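Local atomic coordinates of fatty acid metabolism regulator protein (Bacillus subtilis, PDB entry 1VI0), a protein that represses genes for fatty acid transport and beta-oxidation as a homodimer, its DNA binding being inhibited by long-chain fatty acyl-CoA. Residues Tyr128-Asp133 with Arg155-Phe159; Lys84-Val88 with Leu132-Glu138. One frame throughout, in Å; residues are numbered along the deposited sequence. Where two conformers were deposited one is given.

Contact 1 (Tyr128-Asp133 with Arg155-Phe159). With DCC (dodecyl-coa), chain C.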
ATOM      1  N   TYR A 128      14.266  -2.859  -6.171  1.00 18.32           N
ATOM      2  CA  TYR A 128      14.354  -2.393  -4.758  1.00 19.22           C
ATOM      3  C   TYR A 128      14.135  -3.543  -3.806  1.00 18.21           C
ATOM      4  O   TYR A 128      14.870  -3.631  -2.791  1.00 18.77           O
ATOM      5  CB  TYR A 128      13.344  -1.285  -4.642  1.00 20.71           C
ATOM      6  CG  TYR A 128      13.217  -0.533  -3.365  1.00 27.10           C
ATOM      7  CD1 TYR A 128      14.359  -0.052  -2.680  1.00 31.20           C
ATOM      8  CD2 TYR A 128      11.996  -0.230  -2.858  1.00 31.85           C
ATOM      9  CE1 TYR A 128      14.201   0.669  -1.507  1.00 29.65           C
ATOM     10  CE2 TYR A 128      11.824   0.500  -1.699  1.00 31.95           C
ATOM     11  CZ  TYR A 128      12.925   0.959  -1.048  1.00 28.35           C
ATOM     12  OH  TYR A 128      12.775   1.595   0.158  1.00 27.92           O
ATOM     13  N   LEU A 129      13.110  -4.346  -3.979  1.00 16.17           N
ATOM     14  CA  LEU A 129      12.873  -5.485  -3.088  1.00 18.22           C
ATOM     15  C   LEU A 129      14.101  -6.386  -3.030  1.00 17.50           C
ATOM     16  O   LEU A 129      14.415  -6.974  -2.000  1.00 18.87           O
ATOM     17  CB  LEU A 129      11.615  -6.219  -3.485  1.00 19.04           C
ATOM     18  CG  LEU A 129      10.358  -5.316  -3.584  1.00 18.36           C
ATOM     19  CD1 LEU A 129       9.165  -6.164  -4.038  1.00 24.60           C
ATOM     20  CD2 LEU A 129      10.067  -4.660  -2.250  1.00 19.61           C
ATOM     21  N   ASN A 130      14.767  -6.560  -4.184  1.00 19.05           N
ATOM     22  CA  ASN A 130      15.992  -7.358  -4.255  1.00 18.71           C
ATOM     23  C   ASN A 130      17.056  -6.778  -3.276  1.00 15.84           C
ATOM     24  O   ASN A 130      17.735  -7.558  -2.667  1.00 15.43           O
ATOM     25  CB  ASN A 130      16.599  -7.366  -5.635  1.00 23.08           C
ATOM     26  CG  ASN A 130      15.941  -8.264  -6.640  1.00 27.92           C
ATOM     27  OD1 ASN A 130      16.159  -8.081  -7.870  1.00 34.58           O
ATOM     28  ND2 ASN A 130      15.141  -9.201  -6.204  1.00 29.27           N
ATOM     29  N   ILE A 131      17.145  -5.449  -3.213  1.00 15.64           N
ATOM     30  CA  ILE A 131      18.108  -4.809  -2.278  1.00 16.65           C
ATOM     31  C   ILE A 131      17.768  -5.170  -0.858  1.00 13.69           C
ATOM     32  O   ILE A 131      18.688  -5.605  -0.082  1.00 15.05           O
ATOM     33  CB  ILE A 131      18.150  -3.293  -2.502  1.00 19.07           C
ATOM     34  CG1 ILE A 131      18.868  -3.001  -3.820  1.00 23.09           C
ATOM     35  CG2 ILE A 131      18.871  -2.611  -1.332  1.00 20.57           C
ATOM     36  CD1 ILE A 131      18.766  -1.541  -4.215  1.00 26.36           C
ATOM     37  N   LEU A 132      16.498  -5.140  -0.450  1.00 14.12           N
ATOM     38  CA  LEU A 132      16.034  -5.548   0.858  1.00 16.12           C
ATOM     39  C   LEU A 132      16.305  -6.988   1.174  1.00 14.49           C
ATOM     40  O   LEU A 132      16.927  -7.364   2.189  1.00 14.88           O
ATOM     41  CB  LEU A 132      14.525  -5.279   1.119  1.00 16.28           C
ATOM     42  CG  LEU A 132      14.085  -3.820   0.935  1.00 17.81           C
ATOM     43  CD1 LEU A 132      12.557  -3.693   1.109  1.00 20.21           C
ATOM     44  CD2 LEU A 132      14.775  -2.916   1.940  1.00 22.08           C
ATOM     45  N   ASP A 133      16.171  -7.866   0.099  1.00 12.86           N
ATOM     46  CA  ASP A 133      16.418  -9.285   0.327  1.00 16.91           C
ATOM     47  C   ASP A 133      17.924  -9.540   0.592  1.00 14.79           C
ATOM     48  O   ASP A 133      18.213 -10.349   1.508  1.00 16.68           O
ATOM     49  CB  ASP A 133      16.058 -10.075  -0.942  1.00 16.73           C
ATOM     50  CG  ASP A 133      14.567 -10.282  -1.095  1.00 21.78           C
ATOM     51  OD1 ASP A 133      13.754  -9.651  -0.376  1.00 21.59           O
ATOM     52  OD2 ASP A 133      14.139 -11.106  -1.957  1.00 25.32           O
ATOM     53  N   ARG A 155      10.904  -8.798   3.987  1.00 14.80           N
ATOM     54  CA  ARG A 155      10.906  -7.776   2.937  1.00 16.38           C
ATOM     55  C   ARG A 155       9.552  -7.029   2.809  1.00 16.62           C
ATOM     56  O   ARG A 155       9.509  -5.829   2.569  1.00 16.32           O
ATOM     57  CB  ARG A 155      11.203  -8.441   1.593  1.00 17.53           C
ATOM     58  CG  ARG A 155      11.057  -7.508   0.399  1.00 20.85           C
ATOM     59  CD  ARG A 155      10.304  -8.279  -0.716  1.00 24.05           C
ATOM     60  NE  ARG A 155      11.132  -9.478  -1.064  1.00 22.69           N
ATOM     61  CZ  ARG A 155      10.663 -10.462  -1.816  1.00 21.62           C
ATOM     62  NH1 ARG A 155       9.417 -10.414  -2.293  1.00 28.88           N
ATOM     63  NH2 ARG A 155      11.426 -11.495  -2.112  1.00 25.61           N
ATOM     64  N   GLN A 156       8.478  -7.794   2.874  1.00 16.14           N
ATOM     65  CA  GLN A 156       7.099  -7.211   2.754  1.00 14.90           C
ATOM     66  C   GLN A 156       6.872  -6.326   3.969  1.00 13.61           C
ATOM     67  O   GLN A 156       6.248  -5.255   3.817  1.00 16.49           O
ATOM     68  CB  GLN A 156       6.155  -8.407   2.636  1.00 17.49           C
ATOM     69  CG  GLN A 156       6.321  -8.948   1.189  1.00 15.27           C
ATOM     70  CD  GLN A 156       5.789 -10.371   1.049  1.00 17.33           C
ATOM     71  OE1 GLN A 156       4.878 -10.845   1.724  1.00 23.06           O
ATOM     72  NE2 GLN A 156       6.277 -11.037  -0.017  1.00 23.44           N
HETATM   73  N   MSE A 157       7.271  -6.766   5.130  1.00 13.97           N
HETATM   74  CA  MSE A 157       7.130  -5.906   6.341  1.00 16.89           C
HETATM   75  C   MSE A 157       7.942  -4.644   6.154  1.00 16.93           C
HETATM   76  O   MSE A 157       7.412  -3.494   6.416  1.00 15.56           O
HETATM   77  CB  MSE A 157       7.546  -6.653   7.588  1.00 18.21           C
HETATM   78  CG  MSE A 157       7.462  -5.882   8.874  0.50 17.71           C
HETATM   79 SE   MSE A 157       7.861  -6.513  10.611  0.50 24.60          SE
HETATM   80  CE  MSE A 157       9.741  -6.873  10.542  0.50 21.98           C
ATOM     81  N   ILE A 158       9.193  -4.714   5.746  1.00 16.02           N
ATOM     82  CA  ILE A 158      10.036  -3.522   5.629  1.00 16.61           C
ATOM     83  C   ILE A 158       9.496  -2.546   4.634  1.00 17.35           C
ATOM     84  O   ILE A 158       9.243  -1.361   4.867  1.00 14.93           O
ATOM     85  CB  ILE A 158      11.516  -3.887   5.301  1.00 14.83           C
ATOM     86  CG1 ILE A 158      12.058  -4.694   6.484  1.00 15.02           C
ATOM     87  CG2 ILE A 158      12.305  -2.656   4.993  1.00 16.06           C
ATOM     88  CD1 ILE A 158      13.405  -5.329   6.175  1.00 16.04           C
ATOM     89  N   PHE A 159       9.226  -3.075   3.412  1.00 15.17           N
ATOM     90  CA  PHE A 159       8.702  -2.194   2.383  1.00 16.92           C
ATOM     91  C   PHE A 159       7.288  -1.707   2.720  1.00 16.71           C
ATOM     92  O   PHE A 159       7.113  -0.475   2.581  1.00 15.29           O
ATOM     93  CB  PHE A 159       8.710  -2.910   1.022  1.00 16.28           C
ATOM     94  CG  PHE A 159       8.135  -2.068  -0.054  1.00 16.34           C
ATOM     95  CD1 PHE A 159       8.797  -1.000  -0.593  1.00 17.96           C
ATOM     96  CD2 PHE A 159       6.785  -2.294  -0.443  1.00 22.41           C
ATOM     97  CE1 PHE A 159       8.231  -0.209  -1.582  1.00 22.21           C
ATOM     98  CE2 PHE A 159       6.226  -1.498  -1.418  1.00 21.50           C
ATOM     99  CZ  PHE A 159       6.918  -0.444  -1.959  1.00 22.68           C
TER
HETATM  100  C2  DCC C 205       4.990 -17.285   0.621  1.00 32.34           C
HETATM  101  C4  DCC C 205       5.281 -15.932  -1.148  1.00 29.53           C
HETATM  102  C5  DCC C 205       5.357 -14.797  -0.373  1.00 30.45           C
HETATM  103  C6  DCC C 205       5.182 -15.010   1.012  1.00 32.05           C
HETATM  104  C8  DCC C 205       5.624 -14.162  -2.373  1.00 27.88           C
HETATM  105  C10 DCC C 205      11.007   4.975  -5.627  1.00 37.64           C
HETATM  106  C11 DCC C 205      11.131   6.359  -6.289  1.00 38.37           C
HETATM  107  C12 DCC C 205      10.787   6.361  -7.775  1.00 38.73           C
HETATM  108  N9  DCC C 205       5.431 -15.521  -2.441  1.00 29.79           N
HETATM  109  N7  DCC C 205       5.552 -13.679  -1.158  1.00 29.76           N
HETATM  110  N3  DCC C 205       5.121 -17.199  -0.713  1.00 30.35           N
HETATM  111  N1  DCC C 205       5.054 -16.262   1.501  1.00 30.58           N
HETATM  112  N6  DCC C 205       5.191 -13.985   1.865  1.00 31.56           N
HETATM  113  C1' DCC C 205       5.552 -16.441  -3.631  1.00 29.20           C
HETATM  114  C2' DCC C 205       4.871 -15.904  -4.909  1.00 29.64           C
HETATM  115  O2' DCC C 205       3.563 -16.534  -4.960  1.00 30.61           O
HETATM  116  C3' DCC C 205       5.753 -16.567  -6.019  1.00 30.53           C
HETATM  117  O3' DCC C 205       5.469 -18.010  -6.018  1.00 33.82           O
HETATM  118  C4' DCC C 205       7.176 -16.378  -5.357  1.00 30.19           C
HETATM  119  O4' DCC C 205       6.953 -16.404  -3.947  1.00 29.86           O
HETATM  120  C5' DCC C 205       7.850 -15.125  -5.868  1.00 30.69           C
HETATM  121  O5' DCC C 205       7.011 -13.937  -5.775  1.00 32.09           O
HETATM  122  P1  DCC C 205       7.527 -12.553  -5.182  1.00 31.04           P
HETATM  123  O11 DCC C 205       6.453 -11.589  -5.283  1.00 31.53           O
HETATM  124  O12 DCC C 205       8.165 -12.834  -3.784  1.00 30.83           O
HETATM  125  O6  DCC C 205       8.753 -12.177  -6.057  1.00 32.31           O
HETATM  126  P2  DCC C 205       8.422 -11.737  -7.473  1.00 33.08           P
HETATM  127  O21 DCC C 205       9.689 -11.092  -7.983  1.00 30.12           O
HETATM  128  O22 DCC C 205       7.814 -12.855  -8.204  1.00 32.64           O
HETATM  129  O7  DCC C 205       7.327 -10.540  -7.441  1.00 32.65           O
HETATM  130  CPA DCC C 205       7.836  -9.150  -7.211  1.00 29.13           C
HETATM  131  CPB DCC C 205       6.638  -8.156  -7.203  1.00 28.55           C
HETATM  132  CP8 DCC C 205       5.491  -8.733  -6.353  1.00 27.96           C
HETATM  133  CP7 DCC C 205       6.157  -8.038  -8.644  1.00 29.14           C
HETATM  134  CP9 DCC C 205       7.033  -6.779  -6.809  1.00 31.30           C
HETATM  135  OP3 DCC C 205       5.931  -9.140  -5.099  1.00 28.69           O
HETATM  136  CP6 DCC C 205       4.315  -7.788  -6.214  1.00 27.02           C
HETATM  137  OP2 DCC C 205       3.668  -7.469  -7.203  1.00 26.67           O
HETATM  138  NP2 DCC C 205       4.084  -7.406  -4.989  1.00 28.05           N
HETATM  139  CP5 DCC C 205       2.964  -6.424  -4.681  1.00 25.85           C
HETATM  140  CP4 DCC C 205       3.697  -5.032  -4.557  1.00 27.60           C
HETATM  141  CP3 DCC C 205       2.661  -3.896  -4.476  1.00 28.30           C
HETATM  142  OP1 DCC C 205       1.854  -3.734  -5.391  1.00 29.39           O
HETATM  143  NP1 DCC C 205       2.685  -3.195  -3.390  1.00 26.73           N
HETATM  144  CP2 DCC C 205       1.775  -2.075  -3.064  1.00 27.37           C
HETATM  145  CP1 DCC C 205       2.691  -0.887  -3.042  1.00 27.11           C
HETATM  146  S   DCC C 205       3.823  -0.675  -4.435  1.00 28.24           S
HETATM  147  P3  DCC C 205       5.289 -18.991  -7.279  1.00 39.15           P
HETATM  148  O31 DCC C 205       4.552 -18.267  -8.316  1.00 38.84           O
HETATM  149  O32 DCC C 205       6.617 -19.401  -7.761  1.00 34.68           O
HETATM  150  O33 DCC C 205       4.527 -20.139  -6.676  1.00 35.55           O
HETATM  151  CA1 DCC C 205       2.746   0.179  -5.614  1.00 30.66           C
HETATM  152  CA2 DCC C 205       3.547   0.933  -6.722  1.00 31.97           C
HETATM  153  OA1 DCC C 205       1.542   0.207  -5.495  1.00 29.85           O
HETATM  154  CA3 DCC C 205       4.084   2.294  -6.238  1.00 32.82           C
HETATM  155  CA4 DCC C 205       5.543   2.554  -6.295  1.00 35.68           C
HETATM  156  CA5 DCC C 205       6.252   2.490  -4.961  1.00 30.86           C
HETATM  157  CA6 DCC C 205       7.371   3.503  -4.792  1.00 33.76           C
HETATM  158  CA7 DCC C 205       8.772   2.935  -4.795  1.00 35.13           C
HETATM  159  CA8 DCC C 205       9.798   3.567  -3.924  1.00 35.63           C
HETATM  160  CA9 DCC C 205      10.236   4.986  -4.297  1.00 38.67           C
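The rings of Tyr128 and Phe159 meet rim to rim, neither lying over the face of the other: Tyr128 CE2 comes within 3.6 Å of Phe159 CD1, and the ring planes stand at 82°. Phe159 CE1 lies in plane at the Tyr128 edge, with Phe159 CD1 and the ligand's CA8 arriving obliquely. At another part of the Phe159 rim, near the ring plane, lies CP1 of the bound dodecyl-CoA, while Leu129 CD2 approaches Phe159 CG obliquely. With CG anti to the backbone N (chi1 178°), the Phe159 ring extends between Tyr128 and the ligand. The third flat group, the guanidinium of Arg155, is used along its edges. Its NE gives a nearly straight bond of 2.7 Å to Asp133 OD1, in the guanidinium plane, and NH2 meets Asp133 OD2 at the same length but tilted from that plane. Each carboxylate oxygen offers its syn lone pair, and the two planes are only 27° apart, the side-on form of the salt bridge. Arg155 NH1 donates to the pyrophosphate oxygen O12 of dodecyl-CoA at 3.1 Å. Leu129 CB packs 3.7 Å from Arg155 CD, and Leu129 CD1 touches CP9, so this leucine borders both the arginine and the ligand. Leu132 spreads its two methyls, CD1 on Phe159 CB and CD2 on Ile158 CG2. The Tyr128 hydroxyl turns instead to His92 of helix 81-97. Gln156 pairs with the adenine through two bonds: NE2 donates to N7 and OE1 accepts from N6. The crossing of helices 115-141 and 151-171 is thus a wall of the acyl-CoA pocket in this TetR-family regulator. Asp133 is a second-shell residue: its two bonds, with that of NH1 to O12, probably hold the guanidinium in its orientation and offset part of its charge.

Contact 2 (Lys84-Val88 with Leu132-Glu138)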
ATOM      1  N   LYS A  84      22.560  -0.586   6.852  1.00 18.44           N
ATOM      2  CA  LYS A  84      22.009  -0.497   5.484  1.00 18.64           C
ATOM      3  C   LYS A  84      20.547  -0.113   5.460  1.00 17.38           C
ATOM      4  O   LYS A  84      20.152   0.716   4.637  1.00 19.18           O
ATOM      5  CB  LYS A  84      22.246  -1.826   4.765  1.00 18.94           C
ATOM      6  CG  LYS A  84      23.751  -2.157   4.636  1.00 17.66           C
ATOM      7  CD  LYS A  84      23.854  -3.569   4.024  1.00 21.00           C
ATOM      8  CE  LYS A  84      25.240  -4.167   4.183  1.00 28.83           C
ATOM      9  NZ  LYS A  84      26.274  -3.427   3.436  1.00 31.99           N
ATOM     10  N   LEU A  85      19.708  -0.685   6.326  1.00 16.74           N
ATOM     11  CA  LEU A  85      18.268  -0.346   6.329  1.00 18.55           C
ATOM     12  C   LEU A  85      18.059   1.087   6.745  1.00 18.96           C
ATOM     13  O   LEU A  85      17.230   1.795   6.181  1.00 17.83           O
ATOM     14  CB  LEU A  85      17.596  -1.318   7.318  1.00 16.91           C
ATOM     15  CG  LEU A  85      17.469  -2.751   6.771  0.50 14.46           C
ATOM     16  CD1 LEU A  85      16.717  -3.599   7.802  0.50 15.74           C
ATOM     17  CD2 LEU A  85      16.640  -2.691   5.475  0.50 16.45           C
ATOM     18  N   ALA A  86      18.931   1.540   7.692  1.00 18.52           N
ATOM     19  CA  ALA A  86      18.827   2.964   8.050  1.00 18.78           C
ATOM     20  C   ALA A  86      19.003   3.880   6.853  1.00 19.64           C
ATOM     21  O   ALA A  86      18.224   4.868   6.690  1.00 21.76           O
ATOM     22  CB  ALA A  86      19.829   3.282   9.142  1.00 20.26           C
ATOM     23  N   LEU A  87      19.905   3.567   5.986  1.00 18.73           N
ATOM     24  CA  LEU A  87      20.189   4.317   4.768  1.00 17.75           C
ATOM     25  C   LEU A  87      19.018   4.205   3.797  1.00 17.98           C
ATOM     26  O   LEU A  87      18.551   5.251   3.280  1.00 21.21           O
ATOM     27  CB  LEU A  87      21.505   3.876   4.167  1.00 22.37           C
ATOM     28  CG  LEU A  87      22.175   4.952   3.274  1.00 31.07           C
ATOM     29  CD1 LEU A  87      22.052   6.324   3.929  1.00 37.53           C
ATOM     30  CD2 LEU A  87      23.645   4.583   3.131  1.00 37.01           C
ATOM     31  N   VAL A  88      18.536   2.982   3.590  1.00 16.79           N
ATOM     32  CA  VAL A  88      17.379   2.808   2.729  1.00 18.14           C
ATOM     33  C   VAL A  88      16.210   3.647   3.211  1.00 16.84           C
ATOM     34  O   VAL A  88      15.637   4.348   2.366  1.00 18.19           O
ATOM     35  CB  VAL A  88      16.910   1.310   2.693  1.00 19.65           C
ATOM     36  CG1 VAL A  88      15.642   1.241   1.909  1.00 19.12           C
ATOM     37  CG2 VAL A  88      18.028   0.513   1.982  1.00 21.90           C
ATOM     38  N   LEU A 132      16.498  -5.140  -0.450  1.00 14.12           N
ATOM     39  CA  LEU A 132      16.034  -5.548   0.858  1.00 16.12           C
ATOM     40  C   LEU A 132      16.305  -6.988   1.174  1.00 14.49           C
ATOM     41  O   LEU A 132      16.927  -7.364   2.189  1.00 14.88           O
ATOM     42  CB  LEU A 132      14.525  -5.279   1.119  1.00 16.28           C
ATOM     43  CG  LEU A 132      14.085  -3.820   0.935  1.00 17.81           C
ATOM     44  CD1 LEU A 132      12.557  -3.693   1.109  1.00 20.21           C
ATOM     45  CD2 LEU A 132      14.775  -2.916   1.940  1.00 22.08           C
ATOM     46  N   ASP A 133      16.171  -7.866   0.099  1.00 12.86           N
ATOM     47  CA  ASP A 133      16.418  -9.285   0.327  1.00 16.91           C
ATOM     48  C   ASP A 133      17.924  -9.540   0.592  1.00 14.79           C
ATOM     49  O   ASP A 133      18.213 -10.349   1.508  1.00 16.68           O
ATOM     50  CB  ASP A 133      16.058 -10.075  -0.942  1.00 16.73           C
ATOM     51  CG  ASP A 133      14.567 -10.282  -1.095  1.00 21.78           C
ATOM     52  OD1 ASP A 133      13.754  -9.651  -0.376  1.00 21.59           O
ATOM     53  OD2 ASP A 133      14.139 -11.106  -1.957  1.00 25.32           O
ATOM     54  N   GLY A 134      18.776  -8.897  -0.119  1.00 15.18           N
ATOM     55  CA  GLY A 134      20.259  -9.024   0.027  1.00 15.48           C
ATOM     56  C   GLY A 134      20.657  -8.488   1.410  1.00 17.52           C
ATOM     57  O   GLY A 134      21.534  -9.004   2.095  1.00 18.63           O
ATOM     58  N   ILE A 135      20.122  -7.343   1.826  1.00 16.07           N
ATOM     59  CA  ILE A 135      20.450  -6.872   3.207  1.00 16.29           C
ATOM     60  C   ILE A 135      20.124  -7.928   4.229  1.00 15.69           C
ATOM     61  O   ILE A 135      20.876  -8.286   5.133  1.00 18.65           O
ATOM     62  CB  ILE A 135      19.702  -5.550   3.498  1.00 14.47           C
ATOM     63  CG1 ILE A 135      20.205  -4.408   2.639  1.00 15.55           C
ATOM     64  CG2 ILE A 135      19.778  -5.270   4.997  1.00 17.41           C
ATOM     65  CD1 ILE A 135      19.273  -3.186   2.650  1.00 20.90           C
ATOM     66  N   LEU A 136      18.954  -8.580   4.143  1.00 15.06           N
ATOM     67  CA  LEU A 136      18.478  -9.593   5.052  1.00 15.55           C
ATOM     68  C   LEU A 136      19.384 -10.854   4.996  1.00 16.22           C
ATOM     69  O   LEU A 136      19.734 -11.394   6.009  1.00 15.03           O
ATOM     70  CB  LEU A 136      17.031  -9.951   4.718  1.00 16.40           C
ATOM     71  CG  LEU A 136      16.003  -8.840   5.070  1.00 13.43           C
ATOM     72  CD1 LEU A 136      14.616  -9.135   4.513  1.00 14.68           C
ATOM     73  CD2 LEU A 136      16.018  -8.682   6.587  1.00 19.85           C
ATOM     74  N   THR A 137      19.659 -11.316   3.767  1.00 17.08           N
ATOM     75  CA  THR A 137      20.457 -12.577   3.650  1.00 16.46           C
ATOM     76  C   THR A 137      21.907 -12.377   4.084  1.00 13.91           C
ATOM     77  O   THR A 137      22.489 -13.285   4.665  1.00 16.58           O
ATOM     78  CB  THR A 137      20.347 -13.225   2.270  1.00 14.13           C
ATOM     79  OG1 THR A 137      20.764 -12.345   1.249  1.00 17.85           O
ATOM     80  CG2 THR A 137      18.903 -13.698   2.051  1.00 15.86           C
ATOM     81  N   GLU A 138      22.412 -11.184   3.854  1.00 16.76           N
ATOM     82  CA  GLU A 138      23.783 -10.885   4.370  1.00 19.57           C
ATOM     83  C   GLU A 138      23.705 -10.927   5.894  1.00 20.18           C
ATOM     84  O   GLU A 138      24.554 -11.436   6.596  1.00 18.33           O
ATOM     85  CB  GLU A 138      24.144  -9.468   3.939  1.00 20.98           C
ATOM     86  CG  GLU A 138      24.596  -9.318   2.519  1.00 21.71           C
ATOM     87  CD  GLU A 138      24.684  -7.888   2.054  1.00 30.39           C
ATOM     88  OE1 GLU A 138      24.576  -6.980   2.916  1.00 34.19           O
ATOM     89  OE2 GLU A 138      24.844  -7.649   0.837  1.00 30.06           O
TER
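Lys84 NZ is gripped chiefly by backbone, donating to the carbonyl oxygens of Lys78 and Ile75, and only a long salt bridge of 4.0 Å joins it to Glu138 OE1. The nearer approach to that carboxylate is made by carbon, with Lys84 CE 3.2 Å from Glu138 OE1; the lysine chain runs extended as far as CE and bends at its last torsion (chi4 -65°). Beneath this polar margin Ile135 fills the middle. Its CD1 meets Lys84 CB at 3.9 Å and Val88 CG2 at 4.0 Å, while its CG2 rests on Leu85 CG in the conformer given for that leucine. Helices 81-97 and 115-141 run nearly antiparallel here, at 162° with segment axes 10.9 Å apart, as neighbours in the all-helical ligand-binding domain of a TetR-type repressor. Cut back to an alanine, Ile135 would lose its outer branches, which is likely to open a gap among Lys84, Leu85 and Val88. Further along, Leu132 presents CD2 to Leu85 CD2 of the same conformer, the two side chains crossing at about a right angle. Leu85 also packs against Leu186 of helix 182-191 and Ile193 of the second subunit.

Overall arrangement
From the N terminus, the chain passes through the predicted helix-turn-helix region and helix 52-75 before reaching 84-88 on helix 81-97. Contact 2 closes the first loop when 132-138 returns beside that segment, with 43 mostly helical residues between. Contact 1 closes a shorter loop of 21 residues, from 128-133 to 155-159 on helix 151-171. It starts inside the span of contact 2 and ends beyond it, so the two cross. Helix 115-141 serves both, with Leu132 packing in each while Asp133 works only in contact 1, and thereby ties helix 81-97 to the ligand-lining helix 151-171. With centres about 8 Å apart, the contacts also touch directly, through Tyr128 with Val88 and Arg155 with Leu136.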